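Putative aldehyde dehydrogenase AldY (Bacillus subtilis, PDB 4DNG) probably oxidises aldehydes to carboxylates with NAD+ as the electron acceptor, and may contribute to protection against stress from ethanol and related compounds. Local coordinates at residues R76-E81 with I190-E195; G217-P222 with G240-R245; A266-A271 with Y300-E305; G327-I330 with Q334-K337; A371-K376 with I399-D404. All blocks are in the same frame, centred on the assembly; numbering follows the deposited sequence. Where two conformers were deposited one is given.

Overall arrangement
The five contacts follow one another along the chain without interleaving. Contacts 1 and 2 involve helices 183-196 and 233-246, which join parallel strands of the sheet containing 173-177, 204-206, 226-231 and 249-254, the Rossmann-like NAD-binding part of the aldehyde dehydrogenase fold; the centres of contacts 1 and 2 are about 31 Å apart. Contacts 3, 4 and 5 involve helices and loops packed on the second sheet, with strands 258-262, 290-296, 362-369 and 386-392, the catalytic part. Contacts 3 and 5 are the closest pair, about 19 Å between centres and about 5 Å between nearest atoms, whereas the centres of contacts 2 and 3 lie about 46 Å apart on opposite sides of the chain's centre. The contacts are thus separate and distributed over the two-sheet architecture.

Contact 1: R76-E81 with I190-E195; sequences RGYLHE and IAKAFE
Y78 reaches from helix 65-81 to A193 and K192 on helix 183-196, the crossover helix between parallel strands 173-177 and 204-206 of the Rossmann-like sheet. The short axes approach to 8.7 Å at 122°, an inclined rather than antiparallel packing. From CB, which is directed at the partner helix, the Y78 side chain extends with CG anti to the backbone N (chi1 -178°), and this carries the ring across the gap. CG is 4.0 Å from A193 CA, and CD1 comes to 3.8 Å from the same atom. That CA forms an off-centre CH-pi contact, 4.3 Å from the ring centroid and 29° from its normal. Further out, CZ meets the aliphatic K192 CG at 3.7 Å. The lysine crosses the tyrosine at about a right angle, and its bends at chi2 and chi4 return the ammonium to the phenol. A193 CB is shared by two side chains, with Y78 CD1 and L79 CD2 each 3.9 Å from it. L79 also touches L112 of helix 98-118, while the H196 ring meets the Y78 ring. The phenol ends the interface as an acceptor: K192 NZ donates to Y78 OH over 3.1 Å.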
# COMPACT_ATOMS: atom_id res chain seq x y z
N ARG A 76 3.01 -29.24 -3.41
CA ARG A 76 1.82 -29.74 -2.73
C ARG A 76 1.83 -31.26 -2.61
O ARG A 76 1.33 -31.81 -1.62
CB ARG A 76 0.52 -29.24 -3.40
CG ARG A 76 -0.03 -30.11 -4.52
CD ARG A 76 -0.99 -31.17 -4.01
NE ARG A 76 -2.33 -30.64 -3.75
CZ ARG A 76 -3.33 -31.35 -3.23
NH1 ARG A 76 -4.52 -30.80 -3.05
NH2 ARG A 76 -3.13 -32.62 -2.88
N GLY A 77 2.40 -31.92 -3.61
CA GLY A 77 2.50 -33.38 -3.62
C GLY A 77 3.40 -33.89 -2.52
O GLY A 77 3.04 -34.84 -1.81
N TYR A 78 4.56 -33.26 -2.36
CA TYR A 78 5.47 -33.59 -1.26
C TYR A 78 4.77 -33.49 0.11
O TYR A 78 4.95 -34.36 0.98
CB TYR A 78 6.73 -32.70 -1.28
CG TYR A 78 7.73 -33.03 -0.20
CD1 TYR A 78 7.64 -32.46 1.08
CD2 TYR A 78 8.76 -33.93 -0.45
CE1 TYR A 78 8.56 -32.79 2.08
CE2 TYR A 78 9.70 -34.25 0.53
CZ TYR A 78 9.59 -33.68 1.78
OH TYR A 78 10.54 -34.03 2.72
N LEU A 79 3.96 -32.46 0.30
CA LEU A 79 3.36 -32.22 1.63
C LEU A 79 2.26 -33.22 1.94
O LEU A 79 2.08 -33.61 3.10
CB LEU A 79 2.82 -30.80 1.77
CG LEU A 79 3.76 -29.61 1.51
CD1 LEU A 79 3.00 -28.28 1.50
CD2 LEU A 79 4.90 -29.53 2.51
N HIS A 80 1.52 -33.63 0.91
CA HIS A 80 0.40 -34.56 1.07
C HIS A 80 0.88 -36.00 1.28
O HIS A 80 0.41 -36.69 2.19
CB HIS A 80 -0.58 -34.41 -0.11
CG HIS A 80 -1.64 -35.49 -0.19
ND1 HIS A 80 -1.62 -36.45 -1.14
CD2 HIS A 80 -2.75 -35.74 0.61
CE1 HIS A 80 -2.66 -37.28 -0.96
NE2 HIS A 80 -3.36 -36.85 0.11
N GLU A 81 1.83 -36.44 0.44
CA GLU A 81 2.50 -37.74 0.60
C GLU A 81 3.06 -37.88 2.02
O GLU A 81 2.97 -38.94 2.63
CB GLU A 81 3.64 -37.88 -0.42
CG GLU A 81 4.38 -39.21 -0.38
CD GLU A 81 3.44 -40.37 -0.63
OE1 GLU A 81 2.65 -40.28 -1.59
OE2 GLU A 81 3.48 -41.36 0.14
N ILE A 190 9.10 -26.47 4.23
CA ILE A 190 8.65 -25.77 3.04
C ILE A 190 9.79 -25.74 2.02
O ILE A 190 9.59 -26.08 0.85
CB ILE A 190 8.13 -24.36 3.36
CG1 ILE A 190 6.70 -24.45 3.88
CG2 ILE A 190 8.13 -23.49 2.11
CD1 ILE A 190 6.25 -23.24 4.67
N ALA A 191 10.98 -25.34 2.47
CA ALA A 191 12.17 -25.39 1.60
C ALA A 191 12.41 -26.79 1.03
O ALA A 191 12.67 -26.96 -0.17
CB ALA A 191 13.41 -24.89 2.32
N LYS A 192 12.28 -27.81 1.87
CA LYS A 192 12.45 -29.18 1.38
C LYS A 192 11.44 -29.52 0.27
O LYS A 192 11.77 -30.18 -0.72
CB LYS A 192 12.38 -30.18 2.54
CG LYS A 192 12.65 -31.62 2.14
CD LYS A 192 14.12 -32.01 2.18
CE LYS A 192 14.35 -33.35 1.47
NZ LYS A 192 13.53 -34.51 1.95
N ALA A 193 10.20 -29.06 0.45
CA ALA A 193 9.14 -29.31 -0.51
C ALA A 193 9.45 -28.69 -1.87
O ALA A 193 9.24 -29.33 -2.90
CB ALA A 193 7.83 -28.76 0.02
N PHE A 194 9.96 -27.46 -1.87
CA PHE A 194 10.19 -26.78 -3.13
C PHE A 194 11.45 -27.28 -3.80
O PHE A 194 11.54 -27.32 -5.05
CB PHE A 194 10.20 -25.26 -2.93
CG PHE A 194 8.82 -24.66 -2.91
CD1 PHE A 194 8.11 -24.46 -4.09
CD2 PHE A 194 8.20 -24.36 -1.70
CE1 PHE A 194 6.83 -23.93 -4.07
CE2 PHE A 194 6.93 -23.82 -1.67
CZ PHE A 194 6.24 -23.61 -2.85
N GLU A 195 12.40 -27.70 -2.98
CA GLU A 195 13.60 -28.33 -3.50
C GLU A 195 13.18 -29.63 -4.19
O GLU A 195 13.57 -29.91 -5.33
CB GLU A 195 14.62 -28.59 -2.39
CG GLU A 195 15.56 -29.76 -2.71
CD GLU A 195 16.67 -29.92 -1.71
OE1 GLU A 195 16.35 -30.10 -0.52
OE2 GLU A 195 17.85 -29.89 -2.12

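Contact 2: G217-P222 with G240-R245; sequences GMLTNP and GEIAGR
L219 and I242 carry this contact almost alone, bringing the short, weakly bonded helix 217-220 against helix 233-246. The latter is the crossover helix between parallel strands 226-231 and 249-254 of the Rossmann-like sheet. The tight part has two layers. At the branch ends, L219 CD1 meets I242 CD1 at 3.8 Å, the two side chains crossing at about a right angle. Nearer the backbone, the other isoleucine branch, CG2, touches the L219 carbonyl oxygen at 3.5 Å and lies 4.0 Å from L219 CB. Isoleucine can serve both layers because CG2 stands anti to its own backbone N while CG1 (chi1 -75°) stands beside that N, sending the branches to different parts of L219. The buried side of L219 continues onto I150 of strand 135-150 and onto H238 and I239 of helix 233-246, and its side chain is about 6 Å from that of V235, part of the NAD+ site by similarity.

Toward solvent the fit slackens. The exposed T220 approaches I242 CG2 through its backbone N at 4.4 Å, and its side chain stays farther off. Charged groups of helix 233-246 look to the dimer partner instead: E241 and, in the conformer given, R245 form salt bridges with R245 and E241 of the second subunit. Between the two segments mainly carbon surfaces meet, with the L219 carbonyl oxygen, so the attachment rests on shape and hydrophobic burial rather than directional bonding.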
# COMPACT_ATOMS: atom_id res chain seq x y z
N GLY A 217 17.58 -6.03 9.28
CA GLY A 217 17.95 -6.69 8.00
C GLY A 217 16.87 -7.15 7.02
O GLY A 217 17.06 -7.06 5.81
N MET A 218 15.72 -7.64 7.51
CA MET A 218 14.63 -8.04 6.63
C MET A 218 13.87 -6.83 6.08
O MET A 218 13.07 -6.96 5.14
CB MET A 218 13.67 -8.97 7.39
CG MET A 218 14.26 -10.32 7.79
SD MET A 218 14.55 -11.38 6.36
CE MET A 218 12.92 -11.73 5.76
N LEU A 219 14.16 -5.65 6.64
CA LEU A 219 13.36 -4.47 6.46
C LEU A 219 14.08 -3.41 5.65
O LEU A 219 13.48 -2.75 4.79
CB LEU A 219 12.97 -3.89 7.82
CG LEU A 219 12.29 -4.76 8.90
CD1 LEU A 219 11.78 -3.89 10.05
CD2 LEU A 219 11.17 -5.61 8.34
N THR A 220 15.37 -3.27 5.91
CA THR A 220 16.19 -2.15 5.44
C THR A 220 16.86 -2.41 4.09
O THR A 220 17.28 -1.48 3.38
CB THR A 220 17.34 -1.89 6.44
OG1 THR A 220 16.78 -1.49 7.70
CG2 THR A 220 18.21 -0.77 5.94
N ASN A 221 17.03 -3.68 3.75
CA ASN A 221 17.73 -4.01 2.55
C ASN A 221 16.97 -3.34 1.41
O ASN A 221 15.73 -3.46 1.34
CB ASN A 221 17.81 -5.53 2.37
CG ASN A 221 18.78 -5.93 1.27
OD1 ASN A 221 18.61 -5.53 0.13
ND2 ASN A 221 19.79 -6.70 1.61
N PRO A 222 17.69 -2.58 0.56
CA PRO A 222 16.99 -1.90 -0.54
C PRO A 222 16.33 -2.88 -1.51
O PRO A 222 15.33 -2.50 -2.12
CB PRO A 222 18.08 -1.07 -1.24
CG PRO A 222 19.35 -1.30 -0.50
CD PRO A 222 19.06 -2.07 0.76
N GLY A 240 6.12 -0.40 9.15
CA GLY A 240 5.39 0.61 8.37
C GLY A 240 6.20 1.86 8.12
O GLY A 240 6.14 2.47 7.05
N GLU A 241 6.98 2.25 9.11
CA GLU A 241 7.78 3.44 8.99
C GLU A 241 8.95 3.19 8.04
O GLU A 241 9.22 4.00 7.14
CB GLU A 241 8.22 3.85 10.39
CG GLU A 241 9.47 4.68 10.55
CD GLU A 241 10.06 4.49 11.94
OE1 GLU A 241 10.17 5.46 12.70
OE2 GLU A 241 10.37 3.33 12.27
N ILE A 242 9.62 2.06 8.20
CA ILE A 242 10.80 1.76 7.38
C ILE A 242 10.39 1.51 5.95
O ILE A 242 11.02 2.03 5.03
CB ILE A 242 11.60 0.54 7.91
CG1 ILE A 242 12.38 0.94 9.15
CG2 ILE A 242 12.54 -0.01 6.83
CD1 ILE A 242 12.58 -0.20 10.13
N ALA A 243 9.33 0.73 5.76
CA ALA A 243 8.87 0.38 4.43
C ALA A 243 8.18 1.57 3.77
O ALA A 243 8.32 1.80 2.57
CB ALA A 243 7.95 -0.84 4.49
N GLY A 244 7.45 2.35 4.57
CA GLY A 244 6.83 3.58 4.08
C GLY A 244 7.85 4.56 3.53
O GLY A 244 7.66 5.11 2.45
N ARG A 245 8.94 4.78 4.29
CA ARG A 245 10.04 5.66 3.90
C ARG A 245 10.69 5.21 2.59
O ARG A 245 11.11 6.02 1.77
CB ARG A 245 11.10 5.68 5.01
CG ARG A 245 12.10 6.82 4.93
CD ARG A 245 13.21 6.68 5.96
NE ARG A 245 12.69 6.49 7.32
CZ ARG A 245 13.00 5.46 8.10
NH1 ARG A 245 13.84 4.52 7.68
NH2 ARG A 245 12.47 5.38 9.32

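Contact 3: A266-A271 with Y300-E305; sequences ADVDRA and YDEFVE
V268 overlaps the stem of E302 with CB and both methyls. CG1 rests on E302 CG at 3.7 Å, CG2 lies 3.9 Å from E302 CD, and CB is 3.7 Å from OE2. With CG anti to the backbone N (chi1 171°) and the chain straight beyond it, the extended glutamate passes obliquely across the valine. The contact with OE2 is van der Waals; the charge of that oxygen is met by K306, one turn further along helix 297-313, in a salt bridge. CG and the carboxylate both lie against V268, while OE2 keeps its salt bridge to K306.

Deeper in, F303 fills the other half of the interface. Its CE2 reaches the backbone carbon A271 C at 3.7 Å and A271 CB at 4.1 Å. The ring stands obliquely to both V268 and A271, and V268 CG1 also lies 4.3 Å from F303 CB. V272 and A275 of helix 268-281 continue the surface that receives the phenylalanine.

The start of helix 268-281 is fixed by D267 at its N-cap position. D267 OD1 accepts from R270 N at 2.8 Å with an N-H...O angle of 170°, although the donor lies 52° out of the carboxylate plane.

F303 also touches I293 and V295 of strand 290-296 and I389 of strand 386-392, so it is wedged between its neighbour helix and the sheet. Such helix-on-sheet layering is characteristic of an alpha/beta domain: helix 268-281 connects parallel strands 258-262 and 290-296 as a beta-alpha-beta crossover.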
# COMPACT_ATOMS: atom_id res chain seq x y z
N ALA A 266 -29.97 -15.57 17.44
CA ALA A 266 -29.02 -16.66 17.17
C ALA A 266 -29.44 -18.03 17.70
O ALA A 266 -30.12 -18.14 18.72
CB ALA A 266 -27.65 -16.32 17.71
N ASP A 267 -29.01 -19.08 16.99
CA ASP A 267 -29.08 -20.42 17.52
C ASP A 267 -27.92 -20.51 18.51
O ASP A 267 -26.77 -20.46 18.10
CB ASP A 267 -28.92 -21.44 16.40
CG ASP A 267 -28.77 -22.88 16.91
OD1 ASP A 267 -28.12 -23.11 17.96
OD2 ASP A 267 -29.29 -23.79 16.23
N VAL A 268 -28.23 -20.64 19.80
CA VAL A 268 -27.21 -20.64 20.84
C VAL A 268 -26.27 -21.84 20.70
O VAL A 268 -25.03 -21.68 20.67
CB VAL A 268 -27.83 -20.58 22.26
CG1 VAL A 268 -26.78 -20.82 23.35
CG2 VAL A 268 -28.48 -19.24 22.47
N ASP A 269 -26.86 -23.03 20.55
CA ASP A 269 -26.10 -24.27 20.46
C ASP A 269 -25.05 -24.26 19.34
O ASP A 269 -23.90 -24.65 19.55
CB ASP A 269 -27.04 -25.46 20.31
CG ASP A 269 -26.63 -26.62 21.17
OD1 ASP A 269 -27.23 -26.78 22.26
OD2 ASP A 269 -25.70 -27.36 20.77
N ARG A 270 -25.45 -23.82 18.15
CA ARG A 270 -24.52 -23.58 17.05
C ARG A 270 -23.41 -22.62 17.50
O ARG A 270 -22.23 -22.89 17.24
CB ARG A 270 -25.28 -23.03 15.85
CG ARG A 270 -24.60 -23.16 14.49
CD ARG A 270 -25.65 -23.06 13.38
NE ARG A 270 -25.08 -22.68 12.08
CZ ARG A 270 -25.12 -23.43 10.98
NH1 ARG A 270 -24.58 -22.97 9.86
NH2 ARG A 270 -25.71 -24.62 10.99
N ALA A 271 -23.79 -21.53 18.19
CA ALA A 271 -22.88 -20.45 18.60
C ALA A 271 -21.88 -20.85 19.69
O ALA A 271 -20.70 -20.50 19.61
CB ALA A 271 -23.66 -19.20 19.04
N TYR A 300 -27.76 -14.63 26.88
CA TYR A 300 -26.52 -14.59 27.66
C TYR A 300 -26.35 -15.76 28.61
O TYR A 300 -25.39 -16.53 28.49
CB TYR A 300 -26.47 -13.27 28.43
CG TYR A 300 -25.20 -13.05 29.23
CD1 TYR A 300 -24.03 -12.63 28.60
CD2 TYR A 300 -25.19 -13.25 30.61
CE1 TYR A 300 -22.87 -12.42 29.33
CE2 TYR A 300 -24.04 -13.05 31.35
CZ TYR A 300 -22.89 -12.64 30.71
OH TYR A 300 -21.75 -12.44 31.45
N ASP A 301 -27.27 -15.89 29.56
CA ASP A 301 -27.15 -16.89 30.63
C ASP A 301 -27.14 -18.31 30.08
O ASP A 301 -26.39 -19.16 30.58
CB ASP A 301 -28.22 -16.68 31.70
CG ASP A 301 -28.20 -15.27 32.28
OD1 ASP A 301 -27.65 -15.07 33.38
OD2 ASP A 301 -28.71 -14.34 31.62
N GLU A 302 -27.94 -18.56 29.04
CA GLU A 302 -27.93 -19.83 28.32
C GLU A 302 -26.58 -20.12 27.66
O GLU A 302 -26.08 -21.25 27.74
CB GLU A 302 -29.06 -19.88 27.29
CG GLU A 302 -29.02 -21.07 26.33
CD GLU A 302 -30.25 -21.15 25.42
OE1 GLU A 302 -31.19 -20.34 25.56
OE2 GLU A 302 -30.28 -22.06 24.56
N PHE A 303 -26.00 -19.11 27.00
CA PHE A 303 -24.71 -19.26 26.34
C PHE A 303 -23.59 -19.55 27.35
O PHE A 303 -22.75 -20.41 27.08
CB PHE A 303 -24.34 -18.02 25.51
CG PHE A 303 -23.04 -18.16 24.73
CD1 PHE A 303 -21.80 -17.95 25.35
CD2 PHE A 303 -23.05 -18.50 23.37
CE1 PHE A 303 -20.61 -18.08 24.64
CE2 PHE A 303 -21.87 -18.62 22.66
CZ PHE A 303 -20.65 -18.42 23.29
N VAL A 304 -23.59 -18.84 28.48
CA VAL A 304 -22.52 -19.00 29.47
C VAL A 304 -22.50 -20.42 29.99
O VAL A 304 -21.49 -21.10 29.87
CB VAL A 304 -22.62 -18.01 30.65
CG1 VAL A 304 -21.69 -18.43 31.78
CG2 VAL A 304 -22.28 -16.60 30.20
N GLU A 305 -23.63 -20.86 30.54
CA GLU A 305 -23.76 -22.22 31.09
C GLU A 305 -23.24 -23.27 30.12
O GLU A 305 -22.40 -24.10 30.48
CB GLU A 305 -25.21 -22.51 31.47
CG GLU A 305 -25.62 -21.98 32.83
CD GLU A 305 -25.28 -22.91 33.99
OE1 GLU A 305 -24.20 -23.55 33.97
OE2 GLU A 305 -26.10 -23.00 34.93

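Contact 4: G327-I330 with Q334-K337; sequences GPLI and QIEK
Q334 N donates a hydrogen bond to N331 OD1 at the start of helix 332-347, where Q334 points at the preceding loop and the end of I335 reaches it to touch L329. This is a loop-helix junction in the catalytic part of the aldehyde dehydrogenase fold: the chain runs in an extended course through L329, then turns at I330 to enter the helix. The change shows in the backbone, with psi 156° at L329 and -39° at I330. The contact across the turn is apolar. L329 directs CB at the helix, and I335 approaches it with the ethyl branch; I335 CG1 lies 4.1 Å from L329 CB. The branch is brought there by its first torsion (chi1 -66°), which places CG1 beside the backbone N. The Q334 side chain also comes up to I330 CG2, but that approach is doubtful in the model. L363 of strand 362-369 touches both L329 and I335, and L329 is also bonded through its backbone to N361, just before that strand. At the end of the leucine, CD1 meets I335 CG1 at 4.0 Å and Q334 O at 4.1 Å.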
# COMPACT_ATOMS: atom_id res chain seq x y z
N GLY A 327 -3.05 -28.00 24.40
CA GLY A 327 -1.66 -28.33 24.63
C GLY A 327 -0.93 -27.15 25.24
O GLY A 327 -1.55 -26.20 25.73
N PRO A 328 0.41 -27.18 25.17
CA PRO A 328 1.22 -26.23 25.91
C PRO A 328 1.23 -24.90 25.22
O PRO A 328 0.94 -24.84 24.03
CB PRO A 328 2.62 -26.86 25.89
CG PRO A 328 2.60 -27.92 24.84
CD PRO A 328 1.21 -28.06 24.30
N LEU A 329 1.55 -23.84 25.94
CA LEU A 329 1.81 -22.56 25.26
C LEU A 329 3.23 -22.59 24.69
O LEU A 329 4.09 -23.33 25.17
CB LEU A 329 1.60 -21.36 26.19
CG LEU A 329 0.16 -21.13 26.66
CD1 LEU A 329 0.04 -19.81 27.40
CD2 LEU A 329 -0.81 -21.18 25.48
N ILE A 330 3.47 -21.78 23.66
CA ILE A 330 4.71 -21.80 22.89
C ILE A 330 6.00 -21.75 23.74
O ILE A 330 6.97 -22.43 23.43
CB ILE A 330 4.69 -20.69 21.82
CG1 ILE A 330 5.95 -20.71 20.93
CG2 ILE A 330 4.51 -19.35 22.50
CD1 ILE A 330 6.20 -22.01 20.18
N GLN A 334 5.21 -16.65 27.48
CA GLN A 334 3.77 -16.59 27.17
C GLN A 334 2.92 -16.93 28.38
O GLN A 334 1.89 -16.30 28.60
CB GLN A 334 3.40 -17.54 26.03
CG GLN A 334 3.90 -17.09 24.68
CD GLN A 334 3.22 -15.83 24.21
OE1 GLN A 334 3.82 -14.76 24.20
NE2 GLN A 334 1.94 -15.95 23.83
N ILE A 335 3.35 -17.93 29.16
CA ILE A 335 2.62 -18.30 30.36
C ILE A 335 2.62 -17.16 31.39
O ILE A 335 1.57 -16.76 31.85
CB ILE A 335 3.12 -19.62 30.98
CG1 ILE A 335 2.83 -20.79 30.03
CG2 ILE A 335 2.40 -19.88 32.29
CD1 ILE A 335 3.69 -22.01 30.28
N GLU A 336 3.80 -16.62 31.71
CA GLU A 336 3.90 -15.52 32.68
C GLU A 336 3.02 -14.35 32.22
O GLU A 336 2.32 -13.73 33.03
CB GLU A 336 5.37 -15.06 32.87
CG GLU A 336 6.40 -16.17 33.07
CD GLU A 336 6.63 -16.59 34.52
OE1 GLU A 336 5.93 -16.09 35.43
OE2 GLU A 336 7.52 -17.44 34.75
N LYS A 337 3.04 -14.07 30.92
CA LYS A 337 2.23 -13.02 30.32
C LYS A 337 0.74 -13.30 30.47
O LYS A 337 -0.04 -12.38 30.73
CB LYS A 337 2.57 -12.83 28.85
CG LYS A 337 3.76 -11.92 28.61
CD LYS A 337 3.79 -11.42 27.18
CE LYS A 337 4.90 -10.40 26.99
NZ LYS A 337 4.61 -9.52 25.82

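Contact 5: A371-K376 with I399-D404; sequences ADNNSK and IDMAND
N373 and N374 meet M401 and D404 across this contact, and the loop that presents them starts at A371, whose backbone pairs with I389. D372 opens a type I beta turn ending at S375, and its OD2 weakly accepts from N374 N at 3.3 Å. N373 is the buried member: CG lies anti to the backbone N (chi1 -168°), which projects the amide to the C-terminal end of helix 395-403. There ND2 donates to M401 O over 2.7 Å. The bond is bent, with 134° at the hydrogen, and the donor is tilted 16° from the carbonyl plane. M401 O is gripped twice, since R292 NH2 also bonds to it, and N373 OD1 accepts weakly from that same NH2, which may favour this turn of the amide. M401 CB packs against N373 ND2 at 3.6 Å. N374 follows, its OD1 3.7 Å from D404 OD2, a mere approach of two oxygens and not a bond; that amide oxygen has Q379 as a weak donor. S375 OG closes the turn weakly onto D372 O at 3.1 Å, and K376 begins helix 376-379. The loop thus spans from strand 362-369 to helix 376-379, abutting the end of helix 395-403 over I390 of strand 386-392, which both N373 and M401 touch.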
# COMPACT_ATOMS: atom_id res chain seq x y z
N ALA A 371 -17.73 -9.21 31.59
CA ALA A 371 -16.70 -8.20 31.45
C ALA A 371 -17.16 -6.96 30.68
O ALA A 371 -17.99 -7.06 29.77
CB ALA A 371 -15.48 -8.80 30.77
N ASP A 372 -16.60 -5.81 31.02
CA ASP A 372 -16.73 -4.61 30.21
C ASP A 372 -15.99 -4.79 28.88
O ASP A 372 -14.95 -5.43 28.83
CB ASP A 372 -16.13 -3.41 30.94
CG ASP A 372 -16.94 -2.15 30.75
OD1 ASP A 372 -17.91 -1.96 31.52
OD2 ASP A 372 -16.60 -1.34 29.85
N ASN A 373 -16.53 -4.24 27.80
CA ASN A 373 -15.88 -4.31 26.50
C ASN A 373 -14.63 -3.42 26.49
O ASN A 373 -13.71 -3.62 25.69
CB ASN A 373 -16.86 -3.92 25.38
CG ASN A 373 -16.32 -4.24 23.99
OD1 ASN A 373 -15.94 -5.37 23.71
ND2 ASN A 373 -16.29 -3.24 23.12
N ASN A 374 -14.62 -2.46 27.41
CA ASN A 374 -13.51 -1.53 27.56
C ASN A 374 -12.58 -1.98 28.70
O ASN A 374 -12.06 -1.16 29.47
CB ASN A 374 -14.05 -0.12 27.81
CG ASN A 374 -13.34 0.94 26.98
OD1 ASN A 374 -13.10 0.75 25.78
ND2 ASN A 374 -13.00 2.06 27.62
N SER A 375 -12.38 -3.29 28.80
CA SER A 375 -11.61 -3.90 29.88
C SER A 375 -10.23 -4.28 29.41
O SER A 375 -10.00 -4.44 28.21
CB SER A 375 -12.31 -5.14 30.43
OG SER A 375 -13.28 -4.79 31.39
N LYS A 376 -9.32 -4.46 30.36
CA LYS A 376 -7.97 -4.91 30.05
C LYS A 376 -7.99 -6.28 29.39
O LYS A 376 -7.42 -6.46 28.32
CB LYS A 376 -7.08 -4.86 31.28
CG LYS A 376 -6.47 -3.48 31.50
CD LYS A 376 -6.03 -3.26 32.94
CE LYS A 376 -5.57 -1.83 33.17
NZ LYS A 376 -5.58 -1.44 34.61
N ILE A 399 -22.95 -4.99 18.03
CA ILE A 399 -22.19 -4.63 16.84
C ILE A 399 -21.33 -3.40 17.13
O ILE A 399 -20.17 -3.35 16.70
CB ILE A 399 -23.13 -4.40 15.63
CG1 ILE A 399 -24.10 -5.59 15.45
CG2 ILE A 399 -22.33 -4.10 14.36
CD1 ILE A 399 -23.48 -6.97 15.26
N ASP A 400 -21.87 -2.42 17.87
CA ASP A 400 -21.05 -1.29 18.35
C ASP A 400 -19.82 -1.77 19.16
O ASP A 400 -18.69 -1.38 18.85
CB ASP A 400 -21.87 -0.28 19.15
CG ASP A 400 -22.87 0.48 18.29
OD1 ASP A 400 -22.75 0.43 17.04
OD2 ASP A 400 -23.78 1.13 18.86
N MET A 401 -20.06 -2.62 20.16
CA MET A 401 -18.99 -3.19 20.99
C MET A 401 -17.93 -3.94 20.19
O MET A 401 -16.74 -3.94 20.55
CB MET A 401 -19.57 -4.11 22.07
CG MET A 401 -20.29 -3.39 23.19
SD MET A 401 -21.02 -4.55 24.36
CE MET A 401 -21.00 -3.58 25.88
N ALA A 402 -18.36 -4.58 19.09
CA ALA A 402 -17.45 -5.31 18.19
C ALA A 402 -16.54 -4.37 17.41
O ALA A 402 -15.39 -4.69 17.16
CB ALA A 402 -18.24 -6.19 17.23
N ASN A 403 -17.10 -3.24 17.01
CA ASN A 403 -16.39 -2.19 16.34
C ASN A 403 -15.33 -1.53 17.19
O ASN A 403 -14.26 -1.21 16.72
CB ASN A 403 -17.37 -1.15 15.82
CG ASN A 403 -17.77 -1.39 14.39
OD1 ASN A 403 -16.99 -1.89 13.60
ND2 ASN A 403 -18.99 -1.03 14.06
N ASP A 404 -15.61 -1.35 18.47
CA ASP A 404 -14.78 -0.52 19.30
C ASP A 404 -13.55 -1.29 19.74
O ASP A 404 -13.47 -1.79 20.84
CB ASP A 404 -15.57 -0.08 20.53
CG ASP A 404 -14.70 0.35 21.68
OD1 ASP A 404 -13.48 0.41 21.50
OD2 ASP A 404 -15.24 0.62 22.77